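Local coordinates for alpha-1,3-glucanase (Streptomyces thermodiastaticus, PDB 7C7D), which hydrolyses the alpha-1,3-glucosidic linkages of alpha-1,3-glucan, as the catalytic unit of a thermostable glycoside hydrolase of family GH87, at residues D223-F228 with Y247-P252; V209-K214 with W241-D246; D480-A485 with G511-N516; K515-D520 with G538-R543. All blocks are in the same frame, centred on the assembly; numbering follows the deposited sequence.

Contact 1 (D223-F228 with Y247-P252)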
loop_
_atom_site.group_PDB
_atom_site.type_symbol
_atom_site.label_atom_id
_atom_site.label_comp_id
_atom_site.label_asym_id
_atom_site.label_seq_id
_atom_site.Cartn_x
_atom_site.Cartn_y
_atom_site.Cartn_z
ATOM N N ASP A 223 4.904 7.464 30.131
ATOM C CA ASP A 223 5.029 6.242 29.345
ATOM C C ASP A 223 4.039 5.202 29.859
ATOM O O ASP A 223 4.021 4.880 31.051
ATOM C CB ASP A 223 6.463 5.714 29.462
ATOM C CG ASP A 223 6.771 4.553 28.507
ATOM O OD1 ASP A 223 5.918 4.181 27.678
ATOM O OD2 ASP A 223 7.903 4.012 28.594
ATOM N N SER A 224 3.209 4.679 28.958
ATOM C CA SER A 224 2.181 3.709 29.304
ATOM C C SER A 224 2.598 2.266 29.029
ATOM O O SER A 224 1.760 1.363 29.162
ATOM C CB SER A 224 0.889 4.023 28.547
ATOM O OG SER A 224 0.241 5.155 29.094
ATOM N N THR A 225 3.856 2.027 28.635
ATOM C CA THR A 225 4.270 0.679 28.252
ATOM C C THR A 225 4.029 -0.315 29.380
ATOM O O THR A 225 3.443 -1.384 29.165
ATOM C CB THR A 225 5.743 0.657 27.834
ATOM O OG1 THR A 225 5.967 1.603 26.784
ATOM C CG2 THR A 225 6.140 -0.737 27.341
ATOM N N GLN A 226 4.463 0.026 30.596
ATOM C CA GLN A 226 4.334 -0.918 31.699
ATOM C C GLN A 226 2.875 -1.196 32.026
ATOM O O GLN A 226 2.507 -2.336 32.326
ATOM C CB GLN A 226 5.074 -0.398 32.927
ATOM C CG GLN A 226 5.152 -1.407 34.057
ATOM C CD GLN A 226 5.829 -2.700 33.641
ATOM O OE1 GLN A 226 6.799 -2.691 32.879
ATOM N NE2 GLN A 226 5.323 -3.822 34.143
ATOM N N ALA A 227 2.026 -0.165 31.970
ATOM C CA ALA A 227 0.603 -0.366 32.220
ATOM C C ALA A 227 -0.013 -1.315 31.201
ATOM O O ALA A 227 -0.806 -2.194 31.561
ATOM C CB ALA A 227 -0.133 0.972 32.211
ATOM N N PHE A 228 0.326 -1.149 29.920
ATOM C CA PHE A 228 -0.191 -2.071 28.913
ATOM C C PHE A 228 0.309 -3.484 29.174
ATOM O O PHE A 228 -0.449 -4.454 29.069
ATOM C CB PHE A 228 0.228 -1.617 27.514
ATOM C CG PHE A 228 -0.688 -0.597 26.896
ATOM C CD1 PHE A 228 -1.008 0.577 27.564
ATOM C CD2 PHE A 228 -1.224 -0.809 25.632
ATOM C CE1 PHE A 228 -1.850 1.515 26.984
ATOM C CE2 PHE A 228 -2.065 0.122 25.053
ATOM C CZ PHE A 228 -2.380 1.284 25.726
ATOM N N TYR A 247 -1.832 7.676 24.266
ATOM C CA TYR A 247 -0.979 6.866 25.125
ATOM C C TYR A 247 0.401 6.765 24.509
ATOM O O TYR A 247 0.551 6.232 23.409
ATOM C CB TYR A 247 -1.549 5.455 25.277
ATOM C CG TYR A 247 -2.944 5.432 25.822
ATOM C CD1 TYR A 247 -4.044 5.552 24.981
ATOM C CD2 TYR A 247 -3.166 5.294 27.186
ATOM C CE1 TYR A 247 -5.329 5.539 25.484
ATOM C CE2 TYR A 247 -4.442 5.277 27.698
ATOM C CZ TYR A 247 -5.523 5.396 26.843
ATOM O OH TYR A 247 -6.795 5.374 27.365
ATOM N N ARG A 248 1.409 7.247 25.219
ATOM C CA ARG A 248 2.787 7.081 24.779
ATOM C C ARG A 248 3.254 5.681 25.157
ATOM O O ARG A 248 3.166 5.292 26.327
ATOM C CB ARG A 248 3.673 8.134 25.441
ATOM C CG ARG A 248 5.151 8.019 25.095
ATOM C CD ARG A 248 5.864 9.353 25.272
ATOM N NE ARG A 248 5.998 9.724 26.678
ATOM C CZ ARG A 248 6.980 9.309 27.472
ATOM N NH1 ARG A 248 7.924 8.502 27.003
ATOM N NH2 ARG A 248 7.020 9.699 28.739
ATOM N N ILE A 249 3.730 4.922 24.174
ATOM C CA ILE A 249 4.280 3.584 24.387
ATOM C C ILE A 249 5.674 3.570 23.770
ATOM O O ILE A 249 5.816 3.399 22.555
ATOM C CB ILE A 249 3.397 2.488 23.774
ATOM C CG1 ILE A 249 1.980 2.550 24.349
ATOM C CG2 ILE A 249 4.020 1.110 23.987
ATOM C CD1 ILE A 249 1.857 1.947 25.726
ATOM N N THR A 250 6.712 3.761 24.589
ATOM C CA THR A 250 8.065 3.637 24.060
ATOM C C THR A 250 8.290 2.235 23.516
ATOM O O THR A 250 8.900 2.063 22.455
ATOM C CB THR A 250 9.111 3.974 25.124
ATOM O OG1 THR A 250 8.924 3.134 26.272
ATOM C CG2 THR A 250 9.002 5.424 25.531
ATOM N N GLY A 251 7.776 1.224 24.214
ATOM C CA GLY A 251 7.775 -0.125 23.705
ATOM C C GLY A 251 9.137 -0.779 23.807
ATOM O O GLY A 251 10.094 -0.197 24.328
ATOM N N PRO A 252 9.255 -2.015 23.305
ATOM C CA PRO A 252 8.174 -2.780 22.687
ATOM C C PRO A 252 7.425 -3.603 23.715
ATOM O O PRO A 252 7.928 -3.874 24.808
ATOM C CB PRO A 252 8.932 -3.730 21.772
ATOM C CG PRO A 252 10.187 -4.039 22.542
ATOM C CD PRO A 252 10.524 -2.772 23.313
HETATM O O HOH W 1 0.704 7.625 28.021
#
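Asp223 CG is anti to the backbone N (chi1 -171°), and Thr250 OG1 sits between its own backbone N and carbonyl carbon (chi1 56°). These settings bring the carboxylate and the hydroxyl together, and the two side chains cross at about a right angle. Thr250 OG1 donates to Asp223 OD2 at 2.7 Å, on the syn side. Thr250 N donates to Asp223 OD1 from above the carboxylate plane. Asp223 OD1 also accepts from Thr225 N and Thr225 OG1, so three donors grip one oxygen. Thr225 OG1 accepts from Gly251 N at 3.2 Å. The backbone adds a short bond, Ser224 N to Arg248 O, 2.7 Å. A water accepts from both Ser224 OG and Arg248 N, and Ser224 OG is also bonded to Asp217 N. On the buried side, in the conformer described, Ile249 CD1 lies over one face of the Phe228 ring, 3.8 Å from its centroid. The Phe228 edge meets the Tyr247 face in an offset edge-to-face pair, planes at 65°. Val271 of strand 269-272 touches both Phe228 and Ile249. The bond from Thr225 N to Asp223 OD1 makes an Asx turn leading into helix 225-234, consistent with the start of a pectate lyase-like beta-helix.

Contact 2 (V209-K214 with W241-D246)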
loop_
_atom_site.group_PDB
_atom_site.type_symbol
_atom_site.label_atom_id
_atom_site.label_comp_id
_atom_site.label_asym_id
_atom_site.label_seq_id
_atom_site.Cartn_x
_atom_site.Cartn_y
_atom_site.Cartn_z
ATOM N N VAL A 209 -10.238 -5.497 31.116
ATOM C CA VAL A 209 -9.297 -4.841 32.018
ATOM C C VAL A 209 -8.823 -3.569 31.332
ATOM O O VAL A 209 -8.208 -3.630 30.264
ATOM C CB VAL A 209 -8.103 -5.756 32.330
ATOM C CG1 VAL A 209 -7.072 -5.019 33.182
ATOM C CG2 VAL A 209 -8.568 -7.030 33.010
ATOM N N SER A 210 -9.094 -2.418 31.938
ATOM C CA SER A 210 -8.705 -1.147 31.339
ATOM C C SER A 210 -7.239 -0.839 31.619
ATOM O O SER A 210 -6.756 -1.025 32.741
ATOM C CB SER A 210 -9.575 -0.019 31.890
ATOM O OG SER A 210 -9.111 1.240 31.433
ATOM N N VAL A 211 -6.535 -0.349 30.590
ATOM C CA VAL A 211 -5.143 0.056 30.772
ATOM C C VAL A 211 -5.025 1.205 31.763
ATOM O O VAL A 211 -4.008 1.331 32.453
ATOM C CB VAL A 211 -4.461 0.393 29.427
ATOM C CG1 VAL A 211 -4.379 -0.830 28.546
ATOM C CG2 VAL A 211 -5.187 1.521 28.716
ATOM N N THR A 212 -6.040 2.072 31.843
ATOM C CA THR A 212 -5.961 3.183 32.787
ATOM C C THR A 212 -6.063 2.704 34.228
ATOM O O THR A 212 -5.520 3.347 35.132
ATOM C CB THR A 212 -7.015 4.249 32.472
ATOM O OG1 THR A 212 -8.319 3.657 32.457
ATOM C CG2 THR A 212 -6.728 4.887 31.120
ATOM N N ASP A 213 -6.739 1.578 34.462
ATOM C CA ASP A 213 -6.758 0.997 35.798
ATOM C C ASP A 213 -5.400 0.435 36.195
ATOM O O ASP A 213 -5.144 0.247 37.388
ATOM C CB ASP A 213 -7.833 -0.088 35.890
ATOM C CG ASP A 213 -9.242 0.477 35.837
ATOM O OD1 ASP A 213 -9.396 1.711 35.955
ATOM O OD2 ASP A 213 -10.195 -0.314 35.684
ATOM N N LYS A 214 -4.528 0.168 35.226
ATOM C CA LYS A 214 -3.178 -0.306 35.486
ATOM C C LYS A 214 -2.147 0.810 35.409
ATOM O O LYS A 214 -0.944 0.530 35.371
ATOM C CB LYS A 214 -2.814 -1.435 34.520
ATOM C CG LYS A 214 -3.709 -2.656 34.637
ATOM C CD LYS A 214 -3.489 -3.370 35.960
ATOM C CE LYS A 214 -4.396 -4.577 36.100
ATOM N NZ LYS A 214 -4.098 -5.329 37.353
ATOM N N TRP A 241 -8.883 -3.262 27.579
ATOM C CA TRP A 241 -9.617 -2.125 27.048
ATOM C C TRP A 241 -8.716 -0.897 27.049
ATOM O O TRP A 241 -8.047 -0.610 28.050
ATOM C CB TRP A 241 -10.843 -1.858 27.918
ATOM C CG TRP A 241 -11.606 -0.628 27.559
ATOM C CD1 TRP A 241 -11.773 0.486 28.330
ATOM C CD2 TRP A 241 -12.330 -0.392 26.350
ATOM N NE1 TRP A 241 -12.556 1.404 27.672
ATOM C CE2 TRP A 241 -12.910 0.890 26.453
ATOM C CE3 TRP A 241 -12.540 -1.136 25.184
ATOM C CZ2 TRP A 241 -13.689 1.442 25.437
ATOM C CZ3 TRP A 241 -13.320 -0.590 24.180
ATOM C CH2 TRP A 241 -13.883 0.688 24.313
ATOM N N ILE A 242 -8.700 -0.186 25.927
ATOM C CA ILE A 242 -7.960 1.065 25.792
ATOM C C ILE A 242 -8.988 2.184 25.671
ATOM O O ILE A 242 -9.554 2.384 24.585
ATOM C CB ILE A 242 -7.038 1.048 24.561
ATOM C CG1 ILE A 242 -6.102 -0.165 24.564
ATOM C CG2 ILE A 242 -6.238 2.336 24.489
ATOM C CD1 ILE A 242 -5.350 -0.352 23.246
ATOM N N PRO A 243 -9.267 2.927 26.739
ATOM C CA PRO A 243 -10.253 4.017 26.659
ATOM C C PRO A 243 -9.796 5.099 25.697
ATOM O O PRO A 243 -8.602 5.189 25.376
ATOM C CB PRO A 243 -10.299 4.560 28.098
ATOM C CG PRO A 243 -9.701 3.492 28.957
ATOM C CD PRO A 243 -8.707 2.774 28.093
ATOM N N PRO A 244 -10.714 5.943 25.223
ATOM C CA PRO A 244 -10.308 7.100 24.416
ATOM C C PRO A 244 -9.206 7.895 25.101
ATOM O O PRO A 244 -9.242 8.133 26.310
ATOM C CB PRO A 244 -11.598 7.919 24.306
ATOM C CG PRO A 244 -12.686 6.899 24.401
ATOM C CD PRO A 244 -12.180 5.842 25.350
ATOM N N GLY A 245 -8.219 8.304 24.322
ATOM C CA GLY A 245 -7.095 9.037 24.863
ATOM C C GLY A 245 -5.888 8.894 23.965
ATOM O O GLY A 245 -5.948 8.299 22.890
ATOM N N ASP A 246 -4.781 9.462 24.438
ATOM C CA ASP A 246 -3.491 9.379 23.769
ATOM C C ASP A 246 -2.513 8.720 24.727
ATOM O O ASP A 246 -2.384 9.153 25.875
ATOM C CB ASP A 246 -2.983 10.774 23.395
ATOM C CG ASP A 246 -3.792 11.409 22.280
ATOM O OD1 ASP A 246 -3.530 11.113 21.093
ATOM O OD2 ASP A 246 -4.701 12.206 22.591
#
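Ser210 OG lies near the plane of the Trp241 indole, at its edge, 4.2 Å from Trp241 CD1. Over one face of the ring is Pro243 N, from the same segment as the tryptophan, 3.7 Å above the plane and offset toward the rim. The Trp241 side chain also touches Gln204, Pro205 and Ser208, which come before strand 209-210 in the chain. The pyrrolidine ring of Pro243 packs against the other segment with CG and CD. Pro243 CG is 3.4 Å from Ser210 OG, and Pro243 CD is 3.8 Å from Val211 CG2. Thr212 and Pro243 reach toward each other, tip to tip. Ser210 OG is anti to its backbone N (chi1 173°) and shares a 2.7 Å hydrogen bond with Thr212 OG1. That bond ties together two of the side chains that meet the proline. Strands 209-210 and 238-242 run parallel, joined through helix 225-234 as a beta-alpha-beta unit at one end of the pectate lyase-like beta-helix. Two backbone bonds pair them: Trp241 N to Val209 O, 2.8 Å, and Val211 N to Trp241 O, 3.0 Å. An alanine at Pro243 lacks CG and CD, which would probably leave a gap beside Ser210 OG, Val211 CG2 and Thr212. Val211 CG1 meets Ile242 CG1 loosely, at 4.4 Å. Phe228 of helix 225-234 touches both Val211 and Ile242, and Tyr247 also packs on these two residues.

Contact 3 (D480-A485 with G511-N516); sequences DSAIEA and GHAVKN
His512 lays one face of its imidazole against the backbone of 480-485. Ser481 CA sits over that face, 3.8 Å from the ring centroid and 16° off the normal, a CH-pi contact. His512 CB packs on Ala482 N at 3.5 Å. His512 NE2 is bonded to Gln510 OE1, Gln510 NE2 to Asp480 OD1, and Asp480 OD2 accepts from Lys438 N. A leucine in place of His512 has no flat ring or ring nitrogen, so Ser481 CA would probably lose its CH-pi contact and Gln510 OE1 this partner. Glu484 and Lys515 cross obliquely. The extended Lys515 chain carries CE past Ile483 O at 3.4 Å and NZ to Glu484. Lys515 NZ meets Glu484 OE1 in a weak salt bridge of 3.3 Å, and a water links NZ to Glu484 OE2. Asn516 ND2 gives Ile483 O a weak bond. The firm link is Ile483 N to Ala513 O, 3.0 Å. Ile483 and Val514 both pack on Val476. The loop before strand 486-495 runs beside 514-515, which corners at 516 into strand 517-527, consistent with a turn between faces of beta-helix coils. The contact appears to rest on one straight backbone bond and packing, with the ion pair a weaker addition.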
loop_
_atom_site.group_PDB
_atom_site.type_symbol
_atom_site.label_atom_id
_atom_site.label_comp_id
_atom_site.label_asym_id
_atom_site.label_seq_id
_atom_site.Cartn_x
_atom_site.Cartn_y
_atom_site.Cartn_z
ATOM N N ASP A 480 15.838 -14.800 -10.423
ATOM C CA ASP A 480 16.925 -15.696 -10.042
ATOM C C ASP A 480 16.671 -17.155 -10.388
ATOM O O ASP A 480 17.578 -17.981 -10.222
ATOM C CB ASP A 480 17.261 -15.548 -8.550
ATOM C CG ASP A 480 17.969 -14.237 -8.249
ATOM O OD1 ASP A 480 19.076 -14.022 -8.792
ATOM O OD2 ASP A 480 17.405 -13.418 -7.491
ATOM N N SER A 481 15.479 -17.493 -10.878
ATOM C CA SER A 481 15.179 -18.856 -11.292
ATOM C C SER A 481 13.928 -18.839 -12.160
ATOM O O SER A 481 13.132 -17.900 -12.119
ATOM C CB SER A 481 15.006 -19.797 -10.092
ATOM O OG SER A 481 13.879 -19.437 -9.309
ATOM N N ALA A 482 13.778 -19.893 -12.957
ATOM C CA ALA A 482 12.648 -20.027 -13.863
ATOM C C ALA A 482 11.343 -20.197 -13.088
ATOM O O ALA A 482 11.318 -20.645 -11.938
ATOM C CB ALA A 482 12.858 -21.239 -14.766
ATOM N N ILE A 483 10.241 -19.833 -13.740
ATOM C CA ILE A 483 8.918 -19.967 -13.137
ATOM C C ILE A 483 8.528 -21.444 -13.149
ATOM O O ILE A 483 8.191 -21.998 -14.199
ATOM C CB ILE A 483 7.875 -19.116 -13.867
ATOM C CG1 ILE A 483 8.349 -17.660 -14.021
ATOM C CG2 ILE A 483 6.530 -19.211 -13.165
ATOM C CD1 ILE A 483 8.548 -16.891 -12.728
ATOM N N GLU A 484 8.574 -22.086 -11.978
ATOM C CA GLU A 484 8.201 -23.489 -11.862
ATOM C C GLU A 484 6.808 -23.682 -11.285
ATOM O O GLU A 484 6.319 -24.819 -11.240
ATOM C CB GLU A 484 9.235 -24.261 -11.031
ATOM C CG GLU A 484 10.678 -24.056 -11.482
ATOM C CD GLU A 484 10.990 -24.657 -12.843
ATOM O OE1 GLU A 484 10.114 -25.317 -13.441
ATOM O OE2 GLU A 484 12.129 -24.462 -13.321
ATOM N N ALA A 485 6.168 -22.605 -10.849
ATOM C CA ALA A 485 4.761 -22.622 -10.505
ATOM C C ALA A 485 3.928 -22.414 -11.764
ATOM O O ALA A 485 4.424 -21.979 -12.804
ATOM C CB ALA A 485 4.455 -21.498 -9.515
ATOM N N GLY A 511 18.313 -14.879 -17.998
ATOM C CA GLY A 511 17.694 -15.686 -19.034
ATOM C C GLY A 511 16.907 -16.885 -18.555
ATOM O O GLY A 511 16.787 -17.864 -19.296
ATOM N N HIS A 512 16.347 -16.835 -17.349
ATOM C CA HIS A 512 15.496 -17.922 -16.887
ATOM C C HIS A 512 14.117 -17.813 -17.528
ATOM O O HIS A 512 13.593 -16.714 -17.746
ATOM C CB HIS A 512 15.338 -17.869 -15.370
ATOM C CG HIS A 512 16.635 -17.887 -14.627
ATOM N ND1 HIS A 512 17.503 -18.957 -14.670
ATOM C CD2 HIS A 512 17.212 -16.963 -13.824
ATOM C CE1 HIS A 512 18.562 -18.689 -13.927
ATOM N NE2 HIS A 512 18.410 -17.488 -13.401
ATOM N N ALA A 513 13.506 -18.964 -17.798
ATOM C CA ALA A 513 12.243 -18.980 -18.526
ATOM C C ALA A 513 11.085 -18.448 -17.685
ATOM O O ALA A 513 10.936 -18.782 -16.503
ATOM C CB ALA A 513 11.914 -20.399 -18.983
ATOM N N VAL A 514 10.261 -17.615 -18.313
ATOM C CA VAL A 514 8.912 -17.346 -17.840
ATOM C C VAL A 514 8.017 -18.309 -18.607
ATOM O O VAL A 514 7.908 -18.228 -19.834
ATOM C CB VAL A 514 8.504 -15.887 -18.075
ATOM C CG1 VAL A 514 7.015 -15.712 -17.797
ATOM C CG2 VAL A 514 9.323 -14.961 -17.192
ATOM N N LYS A 515 7.403 -19.241 -17.886
ATOM C CA LYS A 515 6.619 -20.305 -18.496
ATOM C C LYS A 515 5.504 -20.659 -17.527
ATOM O O LYS A 515 5.475 -20.182 -16.390
ATOM C CB LYS A 515 7.498 -21.526 -18.781
ATOM C CG LYS A 515 8.324 -21.962 -17.577
ATOM C CD LYS A 515 9.045 -23.277 -17.830
ATOM C CE LYS A 515 9.841 -23.704 -16.602
ATOM N NZ LYS A 515 10.282 -25.123 -16.687
ATOM N N ASN A 516 4.577 -21.502 -17.989
ATOM C CA ASN A 516 3.430 -21.923 -17.179
ATOM C C ASN A 516 2.523 -20.750 -16.835
ATOM O O ASN A 516 1.807 -20.781 -15.830
ATOM C CB ASN A 516 3.834 -22.679 -15.909
ATOM C CG ASN A 516 4.838 -23.777 -16.181
ATOM O OD1 ASN A 516 4.650 -24.589 -17.084
ATOM N ND2 ASN A 516 5.908 -23.814 -15.393
HETATM O O HOH W 2 12.883 -25.338 -15.514
#

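Contact 4 (K515-D520 with G538-R543)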
loop_
_atom_site.group_PDB
_atom_site.type_symbol
_atom_site.label_atom_id
_atom_site.label_comp_id
_atom_site.label_asym_id
_atom_site.label_seq_id
_atom_site.Cartn_x
_atom_site.Cartn_y
_atom_site.Cartn_z
ATOM N N LYS A 515 7.403 -19.241 -17.886
ATOM C CA LYS A 515 6.619 -20.305 -18.496
ATOM C C LYS A 515 5.504 -20.659 -17.527
ATOM O O LYS A 515 5.475 -20.182 -16.390
ATOM C CB LYS A 515 7.498 -21.526 -18.781
ATOM C CG LYS A 515 8.324 -21.962 -17.577
ATOM C CD LYS A 515 9.045 -23.277 -17.830
ATOM C CE LYS A 515 9.841 -23.704 -16.602
ATOM N NZ LYS A 515 10.282 -25.123 -16.687
ATOM N N ASN A 516 4.577 -21.502 -17.989
ATOM C CA ASN A 516 3.430 -21.923 -17.179
ATOM C C ASN A 516 2.523 -20.750 -16.835
ATOM O O ASN A 516 1.807 -20.781 -15.830
ATOM C CB ASN A 516 3.834 -22.679 -15.909
ATOM C CG ASN A 516 4.838 -23.777 -16.181
ATOM O OD1 ASN A 516 4.650 -24.589 -17.084
ATOM N ND2 ASN A 516 5.908 -23.814 -15.393
ATOM N N VAL A 517 2.534 -19.720 -17.675
ATOM C CA VAL A 517 1.746 -18.514 -17.457
ATOM C C VAL A 517 0.548 -18.530 -18.391
ATOM O O VAL A 517 0.695 -18.748 -19.600
ATOM C CB VAL A 517 2.589 -17.252 -17.708
ATOM C CG1 VAL A 517 1.711 -15.988 -17.682
ATOM C CG2 VAL A 517 3.711 -17.157 -16.697
ATOM N N THR A 518 -0.635 -18.294 -17.832
ATOM C CA THR A 518 -1.854 -18.097 -18.604
ATOM C C THR A 518 -2.459 -16.760 -18.219
ATOM O O THR A 518 -2.654 -16.485 -17.031
ATOM C CB THR A 518 -2.870 -19.202 -18.310
ATOM O OG1 THR A 518 -2.286 -20.470 -18.620
ATOM C CG2 THR A 518 -4.134 -19.005 -19.146
ATOM N N VAL A 519 -2.729 -15.924 -19.217
ATOM C CA VAL A 519 -3.506 -14.707 -19.032
ATOM C C VAL A 519 -4.856 -14.955 -19.686
ATOM O O VAL A 519 -4.925 -15.178 -20.903
ATOM C CB VAL A 519 -2.803 -13.492 -19.655
ATOM C CG1 VAL A 519 -3.691 -12.250 -19.552
ATOM C CG2 VAL A 519 -1.459 -13.262 -18.986
ATOM N N ASP A 520 -5.920 -14.959 -18.886
ATOM C CA ASP A 520 -7.253 -15.283 -19.386
ATOM C C ASP A 520 -8.239 -14.252 -18.861
ATOM O O ASP A 520 -8.618 -14.288 -17.684
ATOM C CB ASP A 520 -7.671 -16.698 -18.978
ATOM C CG ASP A 520 -8.979 -17.135 -19.615
ATOM O OD1 ASP A 520 -9.773 -16.285 -20.064
ATOM O OD2 ASP A 520 -9.218 -18.360 -19.664
ATOM N N GLY A 538 10.729 -18.350 -22.916
ATOM C CA GLY A 538 9.685 -19.152 -22.304
ATOM C C GLY A 538 8.428 -19.228 -23.149
ATOM O O GLY A 538 8.507 -19.296 -24.379
ATOM N N GLU A 539 7.264 -19.224 -22.504
ATOM C CA GLU A 539 5.999 -19.325 -23.218
ATOM C C GLU A 539 4.873 -18.860 -22.310
ATOM O O GLU A 539 4.945 -18.983 -21.084
ATOM C CB GLU A 539 5.725 -20.757 -23.711
ATOM C CG GLU A 539 5.798 -21.848 -22.637
ATOM C CD GLU A 539 4.527 -21.977 -21.802
ATOM O OE1 GLU A 539 4.607 -22.527 -20.671
ATOM O OE2 GLU A 539 3.448 -21.530 -22.270
ATOM N N ALA A 540 3.819 -18.346 -22.933
ATOM C CA ALA A 540 2.608 -17.997 -22.212
ATOM C C ALA A 540 1.431 -18.087 -23.163
ATOM O O ALA A 540 1.584 -17.935 -24.377
ATOM C CB ALA A 540 2.682 -16.586 -21.627
ATOM N N THR A 541 0.256 -18.325 -22.597
ATOM C CA THR A 541 -0.982 -18.379 -23.357
ATOM C C THR A 541 -1.859 -17.200 -22.972
ATOM O O THR A 541 -2.013 -16.893 -21.785
ATOM C CB THR A 541 -1.721 -19.683 -23.064
ATOM O OG1 THR A 541 -0.889 -20.781 -23.448
ATOM C CG2 THR A 541 -3.042 -19.754 -23.833
ATOM N N PHE A 542 -2.431 -16.547 -23.981
ATOM C CA PHE A 542 -3.300 -15.395 -23.785
ATOM C C PHE A 542 -4.666 -15.665 -24.395
ATOM O O PHE A 542 -4.762 -16.003 -25.579
ATOM C CB PHE A 542 -2.703 -14.152 -24.440
ATOM C CG PHE A 542 -1.358 -13.793 -23.883
ATOM C CD1 PHE A 542 -0.218 -14.453 -24.322
ATOM C CD2 PHE A 542 -1.227 -12.833 -22.899
ATOM C CE1 PHE A 542 1.025 -14.153 -23.806
ATOM C CE2 PHE A 542 0.029 -12.521 -22.368
ATOM C CZ PHE A 542 1.146 -13.183 -22.832
ATOM N N ARG A 543 -5.716 -15.507 -23.591
ATOM C CA ARG A 543 -7.087 -15.649 -24.054
ATOM C C ARG A 543 -7.917 -14.495 -23.514
ATOM O O ARG A 543 -7.707 -14.038 -22.388
ATOM C CB ARG A 543 -7.743 -16.945 -23.524
ATOM C CG ARG A 543 -7.160 -18.249 -24.020
ATOM C CD ARG A 543 -8.012 -19.427 -23.550
ATOM N NE ARG A 543 -8.023 -19.562 -22.095
ATOM C CZ ARG A 543 -7.193 -20.346 -21.415
ATOM N NH1 ARG A 543 -6.287 -21.065 -22.063
ATOM N NH2 ARG A 543 -7.265 -20.412 -20.091
HETATM O O HOH W 3 2.944 -25.033 -19.310
HETATM O O HOH W 4 1.226 -21.346 -20.644
HETATM O O HOH W 5 -4.032 -22.289 -19.960
#
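Strands 517-520 and 538-543 are neighbouring parallel strands of the right-handed beta-helix fold expected of a pectate lyase-like enzyme. Their axes lie 4.7 Å apart at 8°. Backbone bonds form the ladder: Thr541 N to Val517 O, then Val519 N to Thr541 O and Arg543 N to Val519 O, both 2.8 Å. CA-H...O contacts lie between them, such as Phe542 CA to Val519 O. Apolar packing fills the face that bears Val517, Val519, Ala540 and Phe542. Val519 CB meets Phe542 CD2 at 3.7 Å, while Val517 CB faces Ala540 CB. Phe502 and Phe504 of strand 502-505 touch Val519 there. Polar side chains act at both ends. Glu539 OE1 accepts from Asn516 N at 2.9 Å, from above the carboxylate plane, where the chain turns a corner. Glu539 OE2 is linked through a water to Val517 O. On the other face Arg543 forms a salt bridge with Asp520. The carboxylate and guanidinium planes are 79° apart. Asp520 OD1 is bonded to Asn544 ND2. In the conformer described, Asp520 OD2 lies near the guanidinium plane and accepts from Arg543 NH2 at 2.9 Å and from Arg543 NE at 3.0 Å, both from one face of the carboxylate.

The contacts form two pairs far apart. Contact 2 lies across the chain's centre from contacts 3 and 4, and contact 1 from contact 4. Contacts 1 and 2 have centres about 11 Å apart and share strand 245-248. Their segments alternate along the chain, and Phe228 of contact 1 packs on Val211 and Ile242 of contact 2. Contacts 3 and 4 have centres about 12 Å apart and share Lys515 and Asn516. There strand 514-515 gives way to strand 517-527 at a corner. Contacts 1 and 2 come earlier in the chain. Between contacts 2 and 4 the centres are about 54 Å apart. The pairs are consistent with early and late coils of a parallel beta-helix, probably linked through successive strands.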